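Local coordinates for protein putative aspartyl-tRNA synthetase (PDB 6OD8) that probably joins L-aspartate to tRNA(Asp) at the expense of ATP, releasing AMP and diphosphate, as a class II aminoacyl-tRNA synthetase, at residues 280-283 / 289-292; 318-321 / 326-329; 494-499 / 515-520; 225-230 / 532-537. All blocks are in the same frame, centred on the assembly; numbering follows the deposited sequence.

Contact 1 (280-283 / 289-292)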
# COMPACT_ATOMS: atom_id res chain seq x y z
N GLN A 280 -3.23 16.42 4.50
CA GLN A 280 -3.82 17.74 4.25
C GLN A 280 -2.90 18.62 3.41
O GLN A 280 -3.37 19.36 2.53
CB GLN A 280 -4.12 18.44 5.57
CG GLN A 280 -5.08 17.73 6.47
CD GLN A 280 -5.36 18.57 7.72
OE1 GLN A 280 -4.95 18.22 8.83
NE2 GLN A 280 -5.97 19.72 7.52
N MET A 281 -1.60 18.64 3.71
CA MET A 281 -0.70 19.52 2.98
C MET A 281 -0.66 19.17 1.50
O MET A 281 -0.52 20.06 0.66
CB MET A 281 0.70 19.43 3.59
CG MET A 281 0.71 19.90 5.07
SD MET A 281 2.23 19.44 5.97
CE MET A 281 3.32 20.48 5.04
N VAL A 282 -0.80 17.89 1.15
CA VAL A 282 -0.71 17.52 -0.26
C VAL A 282 -1.90 18.08 -1.04
O VAL A 282 -1.77 18.45 -2.20
CB VAL A 282 -0.58 16.00 -0.41
CG1 VAL A 282 -0.54 15.61 -1.90
CG2 VAL A 282 0.71 15.53 0.26
N LEU A 283 -3.07 18.17 -0.40
CA LEU A 283 -4.21 18.79 -1.08
C LEU A 283 -3.94 20.25 -1.40
O LEU A 283 -4.46 20.79 -2.39
CB LEU A 283 -5.46 18.65 -0.23
CG LEU A 283 -5.99 17.27 0.14
CD1 LEU A 283 -7.45 17.40 0.52
CD2 LEU A 283 -5.80 16.23 -0.94
N ARG A 289 -7.61 14.53 -4.35
CA ARG A 289 -8.09 13.39 -3.56
C ARG A 289 -6.93 12.44 -3.35
O ARG A 289 -6.32 12.05 -4.35
CB ARG A 289 -9.20 12.62 -4.30
CG ARG A 289 -10.50 13.37 -4.61
CD ARG A 289 -11.35 12.60 -5.63
NE ARG A 289 -10.92 12.86 -7.00
CZ ARG A 289 -11.23 13.98 -7.66
NH1 ARG A 289 -11.97 14.91 -7.08
NH2 ARG A 289 -10.81 14.16 -8.89
N VAL A 290 -6.64 12.02 -2.10
CA VAL A 290 -5.50 11.16 -1.84
C VAL A 290 -5.87 10.04 -0.88
O VAL A 290 -6.78 10.16 -0.06
CB VAL A 290 -4.28 11.93 -1.25
CG1 VAL A 290 -3.74 12.94 -2.26
CG2 VAL A 290 -4.66 12.65 0.07
N PHE A 291 -5.11 8.96 -0.95
CA PHE A 291 -5.15 7.95 0.09
C PHE A 291 -3.73 7.48 0.38
O PHE A 291 -2.82 7.64 -0.44
CB PHE A 291 -6.05 6.76 -0.28
CG PHE A 291 -5.48 5.87 -1.39
CD1 PHE A 291 -4.55 4.87 -1.09
CD2 PHE A 291 -5.90 6.04 -2.70
CE1 PHE A 291 -4.03 4.03 -2.11
CE2 PHE A 291 -5.37 5.21 -3.73
CZ PHE A 291 -4.45 4.22 -3.42
N GLU A 292 -3.56 6.90 1.56
CA GLU A 292 -2.27 6.33 1.93
C GLU A 292 -2.50 5.06 2.72
O GLU A 292 -3.42 4.97 3.53
CB GLU A 292 -1.43 7.34 2.75
CG GLU A 292 -0.07 6.76 3.18
CD GLU A 292 0.99 7.83 3.47
OE1 GLU A 292 0.67 9.03 3.61
OE2 GLU A 292 2.15 7.44 3.60
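Next to the apolar contact of L283 with V290, Q280 OE1 is gripped by two groups, Y512 OH and Q276 NE2, while Q280 NE2 is hydrogen-bonded to H523 NE2. The Q280 amide is therefore bonded at both its oxygen and its nitrogen. No hydrogen bond crosses between the two segments. V290 carries the packing on the strand side. Its two methyls separate as they approach the helix. V290 CG2 lies 3.9 Å from L283 CD2, and V290 CG1 lies 4.2 Å from V282 CG1. L283 CD2 fits close to both methyls of V290 and also comes to 4.2 Å from R289 N. Strand 289-297 is the first strand of class II motif 2, and the helix packs over it through these branched side chains. In the conformer described, V282 has CG1 anti to its backbone N (chi1 178°), which directs that methyl to the strand. The CB of R289 points away from the helix, and its NH2 makes a salt bridge to D239. M281 packs on W209 and V282 on F549, both of the second subunit.

Contact 2 (318-321 / 326-329). With EDO (1,2-ethanediol), chain H.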
# COMPACT_ATOMS: atom_id res chain seq x y z
N MET A 318 -9.63 14.50 1.10
CA MET A 318 -10.23 14.94 -0.15
C MET A 318 -10.76 16.37 -0.03
O MET A 318 -11.15 16.80 1.05
CB MET A 318 -11.38 14.01 -0.57
CG MET A 318 -12.46 13.94 0.54
SD MET A 318 -13.75 12.77 0.14
CE MET A 318 -14.71 13.83 -0.96
N ARG A 319 -10.77 17.09 -1.16
CA ARG A 319 -11.48 18.36 -1.20
C ARG A 319 -12.96 18.17 -0.91
O ARG A 319 -13.55 17.14 -1.24
CB ARG A 319 -11.38 19.01 -2.57
CG ARG A 319 -10.04 19.34 -3.05
CD ARG A 319 -10.21 19.93 -4.43
NE ARG A 319 -8.92 20.11 -5.03
CZ ARG A 319 -8.74 20.37 -6.30
NH1 ARG A 319 -9.80 20.49 -7.11
NH2 ARG A 319 -7.52 20.50 -6.76
N ILE A 320 -13.59 19.20 -0.36
CA ILE A 320 -15.04 19.23 -0.28
C ILE A 320 -15.55 20.48 -0.98
O ILE A 320 -14.91 21.54 -0.92
CB ILE A 320 -15.57 19.15 1.16
CG1 ILE A 320 -15.13 20.34 1.99
CG2 ILE A 320 -15.07 17.89 1.85
CD1 ILE A 320 -15.95 20.47 3.26
N ASP A 321 -16.68 20.35 -1.66
CA ASP A 321 -17.33 21.49 -2.28
C ASP A 321 -18.04 22.33 -1.23
O ASP A 321 -17.87 23.55 -1.16
CB ASP A 321 -18.36 21.04 -3.33
CG ASP A 321 -17.74 20.39 -4.56
OD1 ASP A 321 -18.41 19.54 -5.18
OD2 ASP A 321 -16.60 20.73 -4.94
N GLU A 326 -19.87 15.14 2.26
CA GLU A 326 -19.23 14.61 1.06
C GLU A 326 -18.16 13.58 1.43
O GLU A 326 -17.97 12.58 0.71
CB GLU A 326 -18.62 15.74 0.24
CG GLU A 326 -19.67 16.73 -0.23
CD GLU A 326 -19.06 18.01 -0.79
OE1 GLU A 326 -18.02 17.93 -1.49
OE2 GLU A 326 -19.63 19.08 -0.53
N VAL A 327 -17.44 13.83 2.53
CA VAL A 327 -16.47 12.88 3.07
C VAL A 327 -17.17 11.64 3.60
O VAL A 327 -16.75 10.50 3.33
CB VAL A 327 -15.64 13.54 4.19
CG1 VAL A 327 -14.66 12.50 4.79
CG2 VAL A 327 -14.90 14.76 3.65
N LEU A 328 -18.22 11.84 4.39
CA LEU A 328 -18.97 10.73 4.94
C LEU A 328 -19.62 9.89 3.83
O LEU A 328 -19.67 8.66 3.93
CB LEU A 328 -20.03 11.29 5.91
CG LEU A 328 -21.00 10.30 6.52
CD1 LEU A 328 -20.21 9.24 7.31
CD2 LEU A 328 -21.99 11.07 7.42
N ASP A 329 -20.09 10.54 2.76
CA ASP A 329 -20.61 9.81 1.61
C ASP A 329 -19.57 8.84 1.06
O ASP A 329 -19.87 7.68 0.76
CB ASP A 329 -21.06 10.78 0.51
CG ASP A 329 -22.35 11.53 0.84
OD1 ASP A 329 -23.04 11.20 1.83
OD2 ASP A 329 -22.66 12.49 0.10
C1 EDO H . -23.48 5.64 1.24
O1 EDO H . -23.75 4.95 0.00
C2 EDO H . -23.46 7.15 1.04
O2 EDO H . -22.79 7.47 -0.18
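M318 reaches from strand 310-319 to helix 325-342 and meets V327 and E326. Its CB bond is directed to the helix. M318 CG lies 4.0 Å from V327 CG2. M318 SD then passes V327 CA, also at 4.0 Å. At the tip, M318 CE reaches the backbone, 3.9 Å from E326 O. The bend at chi3 (-81°) turns this methyl back along the helix. The M318 and V327 chains run past each other in opposite directions. V327 CG2 is shared, since I320 CG2 packs on it at 3.6 Å. The polar half of the contact belongs to E326. Its OE1 accepts a hydrogen bond from D321 N at 2.8 Å, nearly straight at 165°. The N-H arrives on the syn side, 18° out of the carboxylate plane. E326 OE2 is hydrogen-bonded to E322 N and H323 N, so three backbone N-H groups grip one carboxylate. This may offset the like charge of D321, whose OD1 lies 4.0 Å from E326 OE1. D321 O is hydrogen-bonded to R92 NH1 of the second subunit. A 1,2-ethanediol, probably from crystallisation, binds D329 O. The arrangement is the short connection from the second strand of class II motif 2 into the following helix.

Contact 3 (494-499 / 515-520)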
# COMPACT_ATOMS: atom_id res chain seq x y z
N LEU A 494 -7.99 30.82 11.87
CA LEU A 494 -8.91 30.07 12.72
C LEU A 494 -8.27 28.79 13.24
O LEU A 494 -8.60 28.33 14.34
CB LEU A 494 -10.20 29.75 11.98
CG LEU A 494 -11.21 30.89 11.95
CD1 LEU A 494 -12.43 30.47 11.15
CD2 LEU A 494 -11.61 31.28 13.37
N LEU A 495 -7.36 28.21 12.46
CA LEU A 495 -6.66 27.01 12.91
C LEU A 495 -5.76 27.33 14.10
O LEU A 495 -5.71 26.56 15.07
CB LEU A 495 -5.87 26.42 11.73
CG LEU A 495 -4.97 25.21 11.95
CD1 LEU A 495 -5.79 23.98 12.27
CD2 LEU A 495 -4.13 24.97 10.71
N LEU A 496 -5.06 28.47 14.07
CA LEU A 496 -4.29 28.86 15.25
C LEU A 496 -5.20 29.20 16.43
O LEU A 496 -4.90 28.86 17.58
CB LEU A 496 -3.38 30.05 14.91
CG LEU A 496 -2.19 29.78 13.97
CD1 LEU A 496 -1.60 31.09 13.48
CD2 LEU A 496 -1.13 28.94 14.67
N ALA A 497 -6.35 29.83 16.15
CA ALA A 497 -7.27 30.18 17.22
C ALA A 497 -7.84 28.94 17.92
O ALA A 497 -7.97 28.93 19.15
CB ALA A 497 -8.40 31.05 16.66
N ARG A 498 -8.19 27.90 17.16
CA ARG A 498 -8.72 26.71 17.82
C ARG A 498 -7.62 26.00 18.61
O ARG A 498 -7.86 25.53 19.73
CB ARG A 498 -9.39 25.76 16.81
CG ARG A 498 -10.04 24.52 17.49
CD ARG A 498 -10.91 23.65 16.55
NE ARG A 498 -11.06 22.30 17.09
CZ ARG A 498 -11.90 21.97 18.06
NH1 ARG A 498 -12.71 22.89 18.58
NH2 ARG A 498 -11.96 20.73 18.51
N ALA A 499 -6.40 25.94 18.07
CA ALA A 499 -5.28 25.36 18.81
C ALA A 499 -5.04 26.10 20.12
O ALA A 499 -4.74 25.49 21.15
CB ALA A 499 -4.02 25.35 17.95
N SER A 515 1.20 25.71 5.09
CA SER A 515 0.66 25.13 3.86
C SER A 515 -0.73 25.65 3.52
O SER A 515 -1.19 25.43 2.39
CB SER A 515 0.63 23.60 3.92
OG SER A 515 -0.44 23.10 4.72
N PHE A 516 -1.41 26.32 4.46
CA PHE A 516 -2.73 26.86 4.19
C PHE A 516 -2.71 28.33 3.85
O PHE A 516 -3.79 28.93 3.70
CB PHE A 516 -3.65 26.63 5.40
CG PHE A 516 -3.72 25.20 5.83
CD1 PHE A 516 -4.35 24.24 5.03
CD2 PHE A 516 -3.15 24.80 7.03
CE1 PHE A 516 -4.41 22.91 5.43
CE2 PHE A 516 -3.23 23.45 7.45
CZ PHE A 516 -3.85 22.51 6.63
N ARG A 517 -1.53 28.95 3.78
CA ARG A 517 -1.45 30.40 3.68
C ARG A 517 -1.41 30.90 2.24
O ARG A 517 -1.65 32.09 2.02
CB ARG A 517 -0.21 30.91 4.42
CG ARG A 517 -0.29 30.77 5.96
CD ARG A 517 0.95 31.43 6.56
NE ARG A 517 1.20 31.08 7.95
CZ ARG A 517 0.54 31.60 8.98
NH1 ARG A 517 0.86 31.22 10.22
NH2 ARG A 517 -0.45 32.47 8.79
N LEU A 518 -1.15 30.02 1.27
CA LEU A 518 -1.01 30.40 -0.14
C LEU A 518 -2.23 29.95 -0.95
O LEU A 518 -2.11 29.45 -2.07
CB LEU A 518 0.27 29.79 -0.73
CG LEU A 518 1.56 30.08 0.05
CD1 LEU A 518 2.76 29.39 -0.61
CD2 LEU A 518 1.81 31.58 0.19
N GLY A 519 -3.40 30.15 -0.37
CA GLY A 519 -4.65 29.65 -0.91
C GLY A 519 -4.86 28.22 -0.50
O GLY A 519 -3.98 27.37 -0.71
N ALA A 520 -6.01 27.91 0.10
CA ALA A 520 -6.27 26.56 0.58
C ALA A 520 -7.63 26.09 0.10
O ALA A 520 -8.58 26.87 0.05
CB ALA A 520 -6.21 26.48 2.11
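The F516 ring and the R517 guanidinium are the flat groups here, and each meets one leucine of helix 492-501. One face of the F516 ring carries S515 OG, 3.7 Å above the plane and over its centre. S515 OG is itself hydrogen-bonded to Y512 O, and the rings of F516 and Y512 meet edge-to-face. L495 CD2 approaches the ring at F516 CE2, 3.7 Å away, and is almost as near to CD2 of F516, at 3.8 Å. The two side chains cross at about a right angle. L495 has CG anti to its backbone N (chi1 176°); with chi2 at 68°, this brings CD2 to the ring. The second pair is looser. L496 CD1 lies 4.1 Å from R517 NH1, again with the side chains nearly perpendicular. R517 is extended from CG to NE, and its NE makes a salt bridge to D514 OD1. That bond ties R517 to the end of helix 510-514. No hydrogen bond joins the two segments. The loop itself also faces the second subunit: L518 O is hydrogen-bonded to R213 NH1, G519 O to R94 NH1 and A520 O to T175 OG1, all of that chain. This is side-chain packing between two connecting elements of the class II catalytic domain, the helix after strand 480-487 and the loop that enters the motif 3 strand.

Contact 4 (225-230 / 532-537)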
# COMPACT_ATOMS: atom_id res chain seq x y z
N SER A 225 -5.27 -8.97 3.59
CA SER A 225 -4.84 -8.56 2.26
C SER A 225 -6.02 -8.08 1.42
O SER A 225 -5.91 -7.09 0.68
CB SER A 225 -4.13 -9.73 1.55
OG SER A 225 -3.74 -9.35 0.25
N ARG A 226 -7.16 -8.79 1.49
CA ARG A 226 -8.32 -8.37 0.70
C ARG A 226 -8.86 -7.02 1.16
O ARG A 226 -9.31 -6.22 0.33
CB ARG A 226 -9.45 -9.41 0.77
CG ARG A 226 -9.13 -10.76 0.17
CD ARG A 226 -8.66 -10.69 -1.31
NE ARG A 226 -8.60 -12.03 -1.89
CZ ARG A 226 -8.21 -12.31 -3.14
NH1 ARG A 226 -7.83 -11.33 -3.96
NH2 ARG A 226 -8.18 -13.57 -3.56
N VAL A 227 -8.82 -6.73 2.47
CA VAL A 227 -9.27 -5.40 2.93
C VAL A 227 -8.43 -4.30 2.27
O VAL A 227 -8.97 -3.30 1.75
CB VAL A 227 -9.21 -5.28 4.47
CG1 VAL A 227 -9.48 -3.81 4.88
CG2 VAL A 227 -10.21 -6.23 5.14
N CYS A 228 -7.09 -4.43 2.31
CA CYS A 228 -6.23 -3.47 1.61
C CYS A 228 -6.58 -3.37 0.13
O CYS A 228 -6.69 -2.28 -0.43
CB CYS A 228 -4.75 -3.87 1.77
SG CYS A 228 -4.12 -3.70 3.46
N GLN A 229 -6.72 -4.52 -0.53
CA GLN A 229 -7.04 -4.55 -1.95
C GLN A 229 -8.31 -3.78 -2.28
O GLN A 229 -8.34 -2.96 -3.22
CB GLN A 229 -7.17 -5.99 -2.40
CG GLN A 229 -7.59 -6.14 -3.82
CD GLN A 229 -7.73 -7.60 -4.21
OE1 GLN A 229 -7.23 -8.49 -3.52
NE2 GLN A 229 -8.44 -7.86 -5.31
N TYR A 230 -9.40 -4.05 -1.54
CA TYR A 230 -10.67 -3.41 -1.86
C TYR A 230 -10.69 -1.95 -1.42
O TYR A 230 -11.30 -1.11 -2.10
CB TYR A 230 -11.83 -4.19 -1.23
CG TYR A 230 -11.88 -5.62 -1.73
CD1 TYR A 230 -11.64 -5.91 -3.08
CD2 TYR A 230 -12.17 -6.69 -0.86
CE1 TYR A 230 -11.68 -7.21 -3.55
CE2 TYR A 230 -12.23 -7.99 -1.34
CZ TYR A 230 -11.98 -8.24 -2.67
OH TYR A 230 -12.02 -9.52 -3.16
N ARG A 532 -7.51 -3.38 13.19
CA ARG A 532 -8.75 -3.25 13.97
C ARG A 532 -9.98 -3.51 13.10
O ARG A 532 -10.95 -4.11 13.56
CB ARG A 532 -8.86 -1.86 14.61
CG ARG A 532 -8.04 -1.70 15.88
CD ARG A 532 -8.71 -2.41 17.04
NE ARG A 532 -9.74 -1.58 17.67
CZ ARG A 532 -10.68 -2.03 18.50
NH1 ARG A 532 -10.76 -3.33 18.78
NH2 ARG A 532 -11.56 -1.19 19.02
N VAL A 533 -9.98 -3.08 11.84
CA VAL A 533 -11.14 -3.38 11.03
C VAL A 533 -11.27 -4.88 10.79
O VAL A 533 -12.37 -5.43 10.87
CB VAL A 533 -11.14 -2.53 9.74
CG1 VAL A 533 -10.30 -3.13 8.64
CG2 VAL A 533 -12.58 -2.32 9.26
N VAL A 534 -10.15 -5.59 10.58
CA VAL A 534 -10.23 -7.05 10.42
C VAL A 534 -10.71 -7.69 11.71
O VAL A 534 -11.57 -8.58 11.70
CB VAL A 534 -8.86 -7.64 9.98
CG1 VAL A 534 -8.90 -9.19 10.02
CG2 VAL A 534 -8.48 -7.16 8.61
N MET A 535 -10.20 -7.21 12.85
CA MET A 535 -10.59 -7.75 14.14
C MET A 535 -12.08 -7.56 14.40
O MET A 535 -12.79 -8.50 14.77
CB MET A 535 -9.76 -7.09 15.24
CG MET A 535 -10.26 -7.36 16.66
SD MET A 535 -9.34 -6.38 17.85
CE MET A 535 -9.93 -7.03 19.39
N LEU A 536 -12.59 -6.33 14.19
CA LEU A 536 -14.00 -6.09 14.50
C LEU A 536 -14.92 -6.77 13.48
O LEU A 536 -15.97 -7.31 13.85
CB LEU A 536 -14.28 -4.58 14.56
CG LEU A 536 -13.62 -3.91 15.77
CD1 LEU A 536 -13.54 -2.40 15.60
CD2 LEU A 536 -14.37 -4.28 17.06
N TYR A 537 -14.53 -6.76 12.20
CA TYR A 537 -15.31 -7.47 11.18
C TYR A 537 -15.49 -8.95 11.53
O TYR A 537 -16.59 -9.50 11.39
CB TYR A 537 -14.60 -7.35 9.83
CG TYR A 537 -15.30 -8.08 8.72
CD1 TYR A 537 -16.41 -7.52 8.08
CD2 TYR A 537 -14.84 -9.33 8.28
CE1 TYR A 537 -17.06 -8.19 7.03
CE2 TYR A 537 -15.48 -10.00 7.25
CZ TYR A 537 -16.58 -9.44 6.63
OH TYR A 537 -17.21 -10.13 5.62
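V227 of helix 215-237 packs on V533 and V534 of helix 530-538. These are the long helix of class II motif 1 and the helix of motif 3. With CG1 anti to the backbone N (chi1 172°), V227 turns CG1 to V533 and CG2 to V534. V227 CG1 lies 3.9 Å from V533 CG1, and V227 CG2 lies 4.0 Å from V534 CG2. V533 and V534 differ in chi1. V534 repeats the torsion of V227. V533, at chi1 83°, has CG1 between the backbone N and the carbonyl carbon, and this methyl is the one that meets V227. Both valine pairs meet at a slant, and nothing polar joins the segments. L530, at the start of its helix, adds to the packing on V227. Away from the valines, R226 folds at chi2 (-55°), and its NH1 donates to Q229 OE1 at 2.9 Å. Q229 receives it on a lone pair in the carbonyl plane, and the guanidinium is almost coplanar with the bond. S225 OG is hydrogen-bonded to E242 N of the second subunit. R532 is curled rather than extended. Its NH2 makes a salt bridge to E480. L536 CD1 covers one face of the R532 guanidinium, 4.0 Å above the plane. At the edge of the same group, R532 NH1 makes a weak hydrogen bond to M535 SD at 3.5 Å.

Overall arrangement
All four contacts lie in the class II catalytic domain. Contacts 1, 2 and 3 follow in chain order, nested in the loop closed by contact 4. Contacts 1 and 2 have centres about 12 Å apart. They reach neighbouring strands of the mixed sheet, 289-297 and 310-319, and touch where L283 CD1 lies 3.5 Å from M318 C. Contact 3 is about 16 Å from contact 1, centre to centre, and touches it through M281 with S515 and Q280 with F516. Contact 4 lies about 22 Å from contact 1 and 34 Å from contact 3 between centres, and brings motif 1 against motif 3. Each contact has residues reaching the second subunit, so all four lie beside the dimer interface.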